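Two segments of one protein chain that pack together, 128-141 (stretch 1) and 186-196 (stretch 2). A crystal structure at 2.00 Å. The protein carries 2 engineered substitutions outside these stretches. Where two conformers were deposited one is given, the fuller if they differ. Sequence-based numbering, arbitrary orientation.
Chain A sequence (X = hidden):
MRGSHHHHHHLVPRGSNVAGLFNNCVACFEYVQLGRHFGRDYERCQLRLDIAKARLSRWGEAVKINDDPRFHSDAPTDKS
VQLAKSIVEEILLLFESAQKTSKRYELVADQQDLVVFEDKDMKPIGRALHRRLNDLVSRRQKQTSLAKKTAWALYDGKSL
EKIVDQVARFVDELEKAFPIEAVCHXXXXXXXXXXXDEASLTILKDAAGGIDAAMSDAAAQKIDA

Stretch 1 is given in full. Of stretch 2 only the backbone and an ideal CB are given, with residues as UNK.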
# COMPACT_ATOMS: atom_id res chain seq x y z
N ALA A 128 -0.58 27.37 13.84
CA ALA A 128 -0.10 28.37 12.86
C ALA A 128 0.71 27.73 11.71
O ALA A 128 0.56 28.12 10.54
CB ALA A 128 0.71 29.45 13.53
N LEU A 129 1.56 26.75 12.05
CA LEU A 129 2.31 25.98 11.06
C LEU A 129 1.35 25.21 10.13
O LEU A 129 1.50 25.26 8.91
CB LEU A 129 3.34 25.06 11.72
CG LEU A 129 4.85 25.30 11.53
CD1 LEU A 129 5.18 26.72 11.04
CD2 LEU A 129 5.70 24.94 12.76
N HIS A 130 0.36 24.55 10.73
CA HIS A 130 -0.66 23.80 10.00
C HIS A 130 -1.35 24.71 8.98
O HIS A 130 -1.38 24.41 7.78
CB HIS A 130 -1.66 23.17 10.97
CG HIS A 130 -2.84 22.51 10.31
ND1 HIS A 130 -2.73 21.36 9.55
CD2 HIS A 130 -4.15 22.85 10.30
CE1 HIS A 130 -3.92 21.03 9.09
NE2 HIS A 130 -4.80 21.93 9.52
N ARG A 131 -1.84 25.85 9.46
CA ARG A 131 -2.49 26.83 8.58
C ARG A 131 -1.57 27.42 7.50
O ARG A 131 -1.99 27.52 6.36
CB ARG A 131 -3.24 27.88 9.38
CG ARG A 131 -4.44 27.26 10.03
CD ARG A 131 -4.88 28.01 11.26
NE ARG A 131 -6.11 27.38 11.75
CZ ARG A 131 -6.95 27.91 12.64
NH1 ARG A 131 -6.72 29.10 13.18
NH2 ARG A 131 -8.03 27.22 13.00
N ARG A 132 -0.32 27.74 7.85
CA ARG A 132 0.70 28.19 6.89
C ARG A 132 1.00 27.14 5.80
O ARG A 132 1.04 27.46 4.61
CB ARG A 132 1.99 28.60 7.63
CG ARG A 132 3.22 28.77 6.73
CD ARG A 132 4.35 29.52 7.44
NE ARG A 132 4.18 30.96 7.32
CZ ARG A 132 3.69 31.76 8.28
NH1 ARG A 132 3.33 31.26 9.46
NH2 ARG A 132 3.57 33.06 8.05
N LEU A 133 1.23 25.89 6.21
CA LEU A 133 1.51 24.80 5.27
C LEU A 133 0.33 24.50 4.37
O LEU A 133 0.49 24.26 3.16
CB LEU A 133 1.96 23.54 6.02
CG LEU A 133 3.37 22.99 6.21
CD1 LEU A 133 4.55 23.89 5.96
CD2 LEU A 133 3.45 22.38 7.61
N ASN A 134 -0.88 24.55 4.92
CA ASN A 134 -2.07 24.39 4.10
C ASN A 134 -2.22 25.57 3.10
O ASN A 134 -2.51 25.36 1.93
CB ASN A 134 -3.33 24.35 4.96
CG ASN A 134 -3.55 22.99 5.66
OD1 ASN A 134 -4.59 22.82 6.26
ND2 ASN A 134 -2.58 22.08 5.62
N ASP A 135 -2.03 26.79 3.57
CA ASP A 135 -2.22 27.98 2.76
C ASP A 135 -1.31 28.00 1.55
O ASP A 135 -1.75 28.35 0.46
CB ASP A 135 -2.00 29.25 3.59
CG ASP A 135 -3.18 29.59 4.48
OD1 ASP A 135 -3.07 30.53 5.28
OD2 ASP A 135 -4.24 28.93 4.38
N LEU A 136 -0.04 27.66 1.78
CA LEU A 136 1.00 27.57 0.76
C LEU A 136 0.63 26.64 -0.40
O LEU A 136 0.85 26.96 -1.57
CB LEU A 136 2.28 27.11 1.47
CG LEU A 136 3.46 26.21 1.11
CD1 LEU A 136 4.28 26.10 2.36
CD2 LEU A 136 3.18 24.83 0.56
N VAL A 137 0.05 25.48 -0.08
CA VAL A 137 -0.49 24.64 -1.15
C VAL A 137 -1.74 25.15 -1.79
O VAL A 137 -1.87 25.03 -3.00
CB VAL A 137 -0.44 23.10 -0.90
CG1 VAL A 137 0.28 22.70 0.39
CG2 VAL A 137 -1.73 22.34 -1.28
N SER A 138 -2.63 25.78 -1.01
CA SER A 138 -3.89 26.32 -1.57
C SER A 138 -3.57 27.32 -2.66
O SER A 138 -4.22 27.32 -3.68
CB SER A 138 -4.79 26.97 -0.52
OG SER A 138 -5.39 25.98 0.31
N ARG A 139 -2.54 28.12 -2.42
CA ARG A 139 -2.08 29.18 -3.32
C ARG A 139 -1.61 28.64 -4.67
O ARG A 139 -1.68 29.31 -5.67
CB ARG A 139 -0.93 29.94 -2.68
CG ARG A 139 -1.34 30.93 -1.62
CD ARG A 139 -0.17 31.83 -1.23
NE ARG A 139 -0.53 32.56 -0.02
CZ ARG A 139 -0.11 32.25 1.20
NH1 ARG A 139 0.74 31.25 1.39
NH2 ARG A 139 -0.54 32.95 2.23
N ARG A 140 -1.10 27.40 -4.66
CA ARG A 140 -0.50 26.80 -5.86
C ARG A 140 -1.46 25.98 -6.69
O ARG A 140 -1.20 25.75 -7.87
CB ARG A 140 0.64 25.88 -5.46
CG ARG A 140 1.87 26.54 -5.00
CD ARG A 140 2.79 25.45 -4.59
NE ARG A 140 4.08 25.98 -4.22
CZ ARG A 140 4.92 25.40 -3.38
NH1 ARG A 140 4.61 24.25 -2.77
NH2 ARG A 140 6.07 25.99 -3.14
N GLN A 141 -2.52 25.49 -6.06
CA GLN A 141 -3.36 24.51 -6.70
C GLN A 141 -4.28 25.16 -7.71
O GLN A 141 -4.67 26.34 -7.58
CB GLN A 141 -4.11 23.62 -5.67
CG GLN A 141 -3.16 22.69 -4.82
CD GLN A 141 -2.13 21.93 -5.66
OE1 GLN A 141 -2.49 21.00 -6.39
NE2 GLN A 141 -0.84 22.32 -5.54
N UNK A 186 14.97 26.37 -4.27
CA UNK A 186 14.49 27.78 -4.27
C UNK A 186 13.05 27.92 -3.75
O UNK A 186 12.72 28.80 -2.95
CB UNK A 186 14.57 28.36 -5.69
N UNK A 187 12.20 27.01 -4.20
CA UNK A 187 10.81 26.99 -3.84
C UNK A 187 10.59 26.78 -2.33
O UNK A 187 9.77 27.48 -1.74
CB UNK A 187 10.10 25.89 -4.64
N UNK A 188 11.36 25.86 -1.74
CA UNK A 188 11.33 25.57 -0.30
C UNK A 188 11.89 26.76 0.49
O UNK A 188 11.51 26.98 1.64
CB UNK A 188 12.13 24.30 0.01
N UNK A 189 12.80 27.53 -0.13
CA UNK A 189 13.37 28.72 0.50
C UNK A 189 12.30 29.81 0.58
O UNK A 189 12.11 30.43 1.63
CB UNK A 189 14.59 29.22 -0.27
N UNK A 190 11.57 29.99 -0.52
CA UNK A 190 10.42 30.91 -0.59
C UNK A 190 9.27 30.52 0.38
O UNK A 190 8.62 31.40 0.96
CB UNK A 190 9.89 30.95 -2.02
N UNK A 191 9.03 29.22 0.56
CA UNK A 191 7.97 28.75 1.46
C UNK A 191 8.25 29.17 2.89
O UNK A 191 7.35 29.52 3.67
CB UNK A 191 7.83 27.23 1.38
N UNK A 192 9.54 29.15 3.21
CA UNK A 192 10.06 29.34 4.55
C UNK A 192 10.46 30.82 4.87
O UNK A 192 10.89 31.11 5.98
CB UNK A 192 11.27 28.42 4.74
N UNK A 193 10.31 31.73 3.92
CA UNK A 193 10.70 33.12 4.18
C UNK A 193 9.79 33.92 5.12
O UNK A 193 10.23 34.89 5.72
CB UNK A 193 10.78 33.86 2.84
N UNK A 194 8.54 33.49 5.27
CA UNK A 194 7.62 34.22 6.15
C UNK A 194 7.72 33.77 7.62
O UNK A 194 7.26 34.47 8.53
CB UNK A 194 6.18 34.04 5.66
N UNK A 195 8.33 32.62 7.83
CA UNK A 195 8.44 32.08 9.18
C UNK A 195 9.76 32.54 9.82
O UNK A 195 10.84 32.09 9.44
CB UNK A 195 8.35 30.55 9.16
N UNK A 196 9.63 33.45 10.79
CA UNK A 196 10.79 34.17 11.31
C UNK A 196 11.37 33.58 12.60
O UNK A 196 12.57 33.74 12.88
CB UNK A 196 10.41 35.63 11.56

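Position 186 lies on a helical turn with nothing of stretch 1 within 5.5 Å of its ideal CB, so the visible atoms set little restriction; the residue is Lys186, which makes no contact across the interface.

At position 187 the CA-to-CB bond points sideways, and the ideal CB stands 4.3 Å from Arg140 NH2. A medium-sized apolar side chain could lie beside the guanidinium, and an acidic or amide one could seek its N-H groups. The residue is Leu187, whose CG comes to 4.1 Å from Arg140 NH2. Its backbone supplies the polar link: one water accepts from Arg140 NH2 at 3.0 Å and donates to Leu187 O at 3.0 Å.

Positions 188, 189 and 190 find no atom of stretch 1 near their ideal CB atoms, and at 188 the CB points away. Many residues would be compatible here; they are Ala188, Glu189 and Ile190.

Position 191 is the most demanding. Its CB points toward stretch 1, and the ideal CB is 3.9 Å from Leu136 CD1 and 5.0 Å from Arg140 NH2. Aliphatic methylenes would suit the leucine, while an acceptor at the tip would answer the arginine's charge; Glu, Gln or Asp are all plausible, with the longer ones reaching more easily. The residue is Glu191. Its CB packs 3.9 Å from Leu136 CD1, and with chi1 m and chi2 t the chain extends to a salt bridge, Arg140 NH2 donating to Glu191 OE2 at 2.7 Å. Arg140 NH1 adds a weak hydrogen bond to the same Glu191 OE2 at 3.1 Å. The oxygen lies at the guanidinium edge, near its plane.

Position 192 directs its CB away and 193 is out of reach, so many side chains would do; the residues are Ile192 and Glu193.

At position 194 the CB points toward stretch 1 and its ideal position is 3.7 Å from Arg132 NH2. An acidic or polar side chain would seem natural, though a small one would also fit. The residue is Glu194, yet its closest contact is through carbon: Glu194 CG lies 3.4 Å from Arg132 NH2, at the guanidinium edge, and no hydrogen bond joins the pair.

Position 195, with phi/psi of -92/108, has left the helical conformation. Its CB faces Arg132 CD and Leu129 CD1, which favours a compact aliphatic residue. Val195 supplies one: its CB is 4.3 Å from Arg132 CD, and its CG2 makes an apolar contact with Leu129 CD1 at 4.5 Å.

Position 196 is out of reach, leaving the choice open; it holds Glu196.

Stretch 2 186-196: KLAEIEIEEVE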
# COMPACT_ATOMS: atom_id res chain seq x y z
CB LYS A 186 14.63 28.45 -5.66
CG LYS A 186 16.01 29.05 -5.89
CD LYS A 186 16.09 29.94 -7.14
CE LYS A 186 16.24 31.45 -6.79
NZ LYS A 186 15.19 31.91 -5.80
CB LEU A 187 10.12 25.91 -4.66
CG LEU A 187 9.18 26.26 -5.82
CD1 LEU A 187 9.07 27.73 -6.29
CD2 LEU A 187 9.41 25.31 -6.93
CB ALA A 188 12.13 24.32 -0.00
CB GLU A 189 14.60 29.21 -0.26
CG GLU A 189 15.86 28.38 -0.01
CD GLU A 189 17.06 28.82 -0.86
OE1 GLU A 189 16.97 29.85 -1.59
OE2 GLU A 189 18.11 28.14 -0.79
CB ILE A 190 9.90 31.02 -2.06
CG1 ILE A 190 10.97 31.65 -2.97
CG2 ILE A 190 8.56 31.78 -2.11
CD1 ILE A 190 10.71 31.47 -4.47
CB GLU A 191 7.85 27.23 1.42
CG GLU A 191 7.45 26.69 0.07
CD GLU A 191 7.48 25.18 0.02
OE1 GLU A 191 7.83 24.54 1.03
OE2 GLU A 191 7.15 24.65 -1.05
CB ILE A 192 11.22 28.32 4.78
CG1 ILE A 192 10.99 27.52 6.06
CG2 ILE A 192 12.62 28.98 4.68
CD1 ILE A 192 11.25 26.05 5.87
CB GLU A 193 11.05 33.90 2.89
CG GLU A 193 9.98 33.99 1.82
CD GLU A 193 10.29 35.07 0.80
OE1 GLU A 193 10.78 34.75 -0.30
OE2 GLU A 193 10.08 36.26 1.13
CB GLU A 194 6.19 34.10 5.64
CG GLU A 194 5.28 35.20 6.10
CD GLU A 194 4.49 35.81 4.96
OE1 GLU A 194 4.51 35.23 3.85
OE2 GLU A 194 3.86 36.87 5.17
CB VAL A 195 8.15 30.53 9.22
CG1 VAL A 195 9.04 29.76 8.28
CG2 VAL A 195 8.25 29.97 10.62
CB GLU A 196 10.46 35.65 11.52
CG GLU A 196 10.11 36.41 10.23
CD GLU A 196 11.18 36.29 9.13
OE1 GLU A 196 10.93 36.80 8.00
OE2 GLU A 196 12.25 35.70 9.37
O HOH W 1 7.31 28.70 -2.93
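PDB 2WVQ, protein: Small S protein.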